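Local coordinates for protein GRMZM2G135359 pseudokinase (PDB 6CPY) that is a receptor-like pseudokinase of maize whose kinase-like domain may bind ATP, though its catalytic activity is doubtful, at residues A[49-57]-A[187-195]. Sequence-based numbering, arbitrary orientation.
Sequences GSTSTCMLY and KVSDLEFWN
E192 plugs its carboxylate into the turn between strands 47-50 and 54-60, a polar contact in which the glycine-rich-loop position of the kinase fold meets the segment that follows strand 186-188, where kinases carry the DFG motif; here D190, L191 and E192 read DLE. T53 OG1 donates a hydrogen bond to E192 OE1 at 2.6 Å, received on the anti lone pair of OE1, and T53 OG1 in turn accepts one from the backbone N of F193 at 2.9 Å. Two weak hydrogen bonds, from T51 OG1 and the backbone N of T53, also reach E192 OE1. S52 OG donates to E192 OE2 at 3.0 Å, on its syn side and 25° out of the carboxylate plane. A bend at chi2 (-101°) curls the glutamate toward these short side chains, whose hydroxyls can donate from close by. Were E192 replaced by an alanine, the hydroxyls of T51, S52 and T53 would probably lose the carboxylate they share, leaving the turn freer to move. Next to this polar cluster, buried apolar groups meet: C54 CB lies 3.6 Å from F193 CE1, at the ring edge, and L56 CD1 packs 3.9 Å from L191 CD1, the leucines crossing at about a right angle. Y179 of strand 178-180 touches both leucines, Y88 of helix 82-96 meets F193, and K91 bonds the carbonyl oxygens of D190 and E192, tying segment 187-195 to helix 82-96 as well as to the turn of the five-stranded sheet.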
loop_
_atom_site.group_PDB
_atom_site.type_symbol
_atom_site.label_atom_id
_atom_site.label_comp_id
_atom_site.label_asym_id
_atom_site.label_seq_id
_atom_site.Cartn_x
_atom_site.Cartn_y
_atom_site.Cartn_z
ATOM N N GLY A 49 -6.476 -8.516 10.295
ATOM C CA GLY A 49 -5.983 -9.457 9.295
ATOM C C GLY A 49 -4.582 -9.950 9.608
ATOM O O GLY A 49 -4.117 -9.857 10.747
ATOM N N SER A 50 -3.903 -10.466 8.585
ATOM C CA SER A 50 -2.579 -11.061 8.746
ATOM C C SER A 50 -1.828 -11.108 7.415
ATOM O O SER A 50 -2.448 -11.156 6.352
ATOM C CB SER A 50 -2.711 -12.481 9.286
ATOM O OG SER A 50 -3.517 -13.263 8.420
ATOM N N THR A 51 -0.497 -11.110 7.492
ATOM C CA THR A 51 0.370 -11.233 6.314
ATOM C C THR A 51 1.393 -12.353 6.558
ATOM O O THR A 51 1.294 -13.073 7.546
ATOM C CB THR A 51 1.095 -9.901 6.003
ATOM O OG1 THR A 51 2.058 -9.610 7.029
ATOM C CG2 THR A 51 0.095 -8.740 5.889
ATOM N N SER A 52 2.372 -12.492 5.663
ATOM C CA SER A 52 3.402 -13.528 5.786
ATOM C C SER A 52 4.408 -13.243 6.893
ATOM O O SER A 52 5.124 -14.143 7.320
ATOM C CB SER A 52 4.153 -13.705 4.461
ATOM O OG SER A 52 4.962 -12.571 4.187
ATOM N N THR A 53 4.480 -11.993 7.339
ATOM C CA THR A 53 5.403 -11.606 8.392
ATOM C C THR A 53 4.731 -10.950 9.599
ATOM O O THR A 53 5.435 -10.531 10.519
ATOM C CB THR A 53 6.453 -10.608 7.852
ATOM O OG1 THR A 53 5.817 -9.365 7.505
ATOM C CG2 THR A 53 7.170 -11.183 6.631
ATOM N N CYS A 54 3.402 -10.841 9.617
ATOM C CA CYS A 54 2.738 -10.069 10.683
ATOM C C CYS A 54 1.240 -10.323 10.899
ATOM O O CYS A 54 0.524 -10.728 9.991
ATOM C CB CYS A 54 2.957 -8.559 10.459
ATOM S SG CYS A 54 1.748 -7.720 9.405
ATOM N N MET A 55 0.799 -10.073 12.132
ATOM C CA MET A 55 -0.612 -10.007 12.508
ATOM C C MET A 55 -1.002 -8.546 12.511
ATOM O O MET A 55 -0.165 -7.708 12.861
ATOM C CB MET A 55 -0.807 -10.531 13.932
ATOM C CG MET A 55 -0.581 -12.011 14.117
ATOM S SD MET A 55 -1.809 -13.004 13.260
ATOM C CE MET A 55 -3.341 -12.386 13.951
ATOM N N LEU A 56 -2.253 -8.240 12.151
ATOM C CA LEU A 56 -2.761 -6.864 12.170
ATOM C C LEU A 56 -3.900 -6.696 13.172
ATOM O O LEU A 56 -4.944 -7.341 13.049
ATOM C CB LEU A 56 -3.259 -6.456 10.793
ATOM C CG LEU A 56 -2.185 -6.464 9.722
ATOM C CD1 LEU A 56 -2.845 -6.472 8.354
ATOM C CD2 LEU A 56 -1.266 -5.260 9.899
ATOM N N TYR A 57 -3.688 -5.824 14.151
ATOM C CA TYR A 57 -4.627 -5.631 15.244
ATOM C C TYR A 57 -5.252 -4.262 15.186
ATOM O O TYR A 57 -4.604 -3.276 14.845
ATOM C CB TYR A 57 -3.930 -5.813 16.591
ATOM C CG TYR A 57 -3.418 -7.208 16.815
ATOM C CD1 TYR A 57 -4.295 -8.251 17.104
ATOM C CD2 TYR A 57 -2.054 -7.497 16.731
ATOM C CE1 TYR A 57 -3.834 -9.537 17.304
ATOM C CE2 TYR A 57 -1.582 -8.785 16.940
ATOM C CZ TYR A 57 -2.479 -9.796 17.224
ATOM O OH TYR A 57 -2.044 -11.080 17.421
ATOM N N LYS A 187 -5.335 4.363 0.254
ATOM C CA LYS A 187 -4.121 4.377 1.061
ATOM C C LYS A 187 -3.266 3.160 0.744
ATOM O O LYS A 187 -3.598 2.021 1.114
ATOM C CB LYS A 187 -4.452 4.478 2.562
ATOM C CG LYS A 187 -4.653 5.923 3.013
ATOM C CD LYS A 187 -4.767 6.066 4.528
ATOM C CE LYS A 187 -5.033 7.500 4.927
ATOM N NZ LYS A 187 -3.843 8.381 4.790
ATOM N N VAL A 188 -2.179 3.397 0.016
ATOM C CA VAL A 188 -1.213 2.355 -0.291
ATOM C C VAL A 188 -0.485 2.023 1.012
ATOM O O VAL A 188 -0.163 2.926 1.784
ATOM C CB VAL A 188 -0.190 2.799 -1.343
ATOM C CG1 VAL A 188 0.809 1.685 -1.632
ATOM C CG2 VAL A 188 -0.903 3.237 -2.624
ATOM N N SER A 189 -0.243 0.741 1.253
ATOM C CA SER A 189 0.347 0.319 2.534
ATOM C C SER A 189 1.652 -0.430 2.381
ATOM O O SER A 189 1.973 -0.969 1.313
ATOM C CB SER A 189 -0.630 -0.541 3.315
ATOM O OG SER A 189 -0.789 -1.810 2.722
ATOM N N ASP A 190 2.400 -0.470 3.477
ATOM C CA ASP A 190 3.564 -1.317 3.586
ATOM C C ASP A 190 3.593 -1.890 5.006
ATOM O O ASP A 190 4.262 -1.350 5.896
ATOM C CB ASP A 190 4.818 -0.522 3.301
ATOM C CG ASP A 190 6.089 -1.354 3.447
ATOM O OD1 ASP A 190 6.038 -2.601 3.446
ATOM O OD2 ASP A 190 7.151 -0.740 3.576
ATOM N N LEU A 191 2.864 -2.980 5.188
ATOM C CA LEU A 191 2.642 -3.575 6.508
ATOM C C LEU A 191 3.611 -4.710 6.844
ATOM O O LEU A 191 3.806 -5.037 8.021
ATOM C CB LEU A 191 1.203 -4.065 6.594
ATOM C CG LEU A 191 0.163 -2.953 6.427
ATOM C CD1 LEU A 191 -1.224 -3.537 6.294
ATOM C CD2 LEU A 191 0.214 -1.963 7.582
ATOM N N GLU A 192 4.208 -5.307 5.820
ATOM C CA GLU A 192 5.082 -6.456 6.000
ATOM C C GLU A 192 6.410 -5.999 6.556
ATOM O O GLU A 192 6.956 -4.991 6.122
ATOM C CB GLU A 192 5.305 -7.165 4.659
ATOM C CG GLU A 192 4.062 -7.827 4.087
ATOM C CD GLU A 192 4.015 -9.327 4.319
ATOM O OE1 GLU A 192 4.376 -9.786 5.427
ATOM O OE2 GLU A 192 3.596 -10.053 3.389
ATOM N N PHE A 193 6.940 -6.744 7.512
ATOM C CA PHE A 193 8.253 -6.428 8.048
ATOM C C PHE A 193 9.285 -6.710 6.953
ATOM O O PHE A 193 9.164 -7.700 6.223
ATOM C CB PHE A 193 8.531 -7.236 9.316
ATOM C CG PHE A 193 7.741 -6.763 10.509
ATOM C CD1 PHE A 193 6.380 -7.018 10.612
ATOM C CD2 PHE A 193 8.360 -6.065 11.535
ATOM C CE1 PHE A 193 5.651 -6.573 11.708
ATOM C CE2 PHE A 193 7.633 -5.620 12.634
ATOM C CZ PHE A 193 6.278 -5.868 12.715
ATOM N N TRP A 194 10.271 -5.823 6.823
ATOM C CA TRP A 194 11.280 -5.913 5.753
ATOM C C TRP A 194 12.259 -7.071 5.989
ATOM O O TRP A 194 13.419 -6.845 6.341
ATOM C CB TRP A 194 12.066 -4.593 5.647
ATOM C CG TRP A 194 11.290 -3.412 5.116
ATOM C CD1 TRP A 194 9.940 -3.331 4.894
ATOM C CD2 TRP A 194 11.827 -2.128 4.779
ATOM N NE1 TRP A 194 9.610 -2.080 4.424
ATOM C CE2 TRP A 194 10.751 -1.324 4.342
ATOM C CE3 TRP A 194 13.119 -1.584 4.791
ATOM C CZ2 TRP A 194 10.929 0.001 3.927
ATOM C CZ3 TRP A 194 13.294 -0.273 4.380
ATOM C CH2 TRP A 194 12.204 0.505 3.952
ATOM N N ASN A 195 11.796 -8.303 5.793
ATOM C CA ASN A 195 12.654 -9.486 5.930
ATOM C C ASN A 195 12.038 -10.710 5.258
ATOM O O ASN A 195 11.784 -10.703 4.052
ATOM C CB ASN A 195 12.962 -9.778 7.407
ATOM C CG ASN A 195 11.714 -9.984 8.248
ATOM O OD1 ASN A 195 10.838 -10.776 7.902
ATOM N ND2 ASN A 195 11.643 -9.287 9.378
#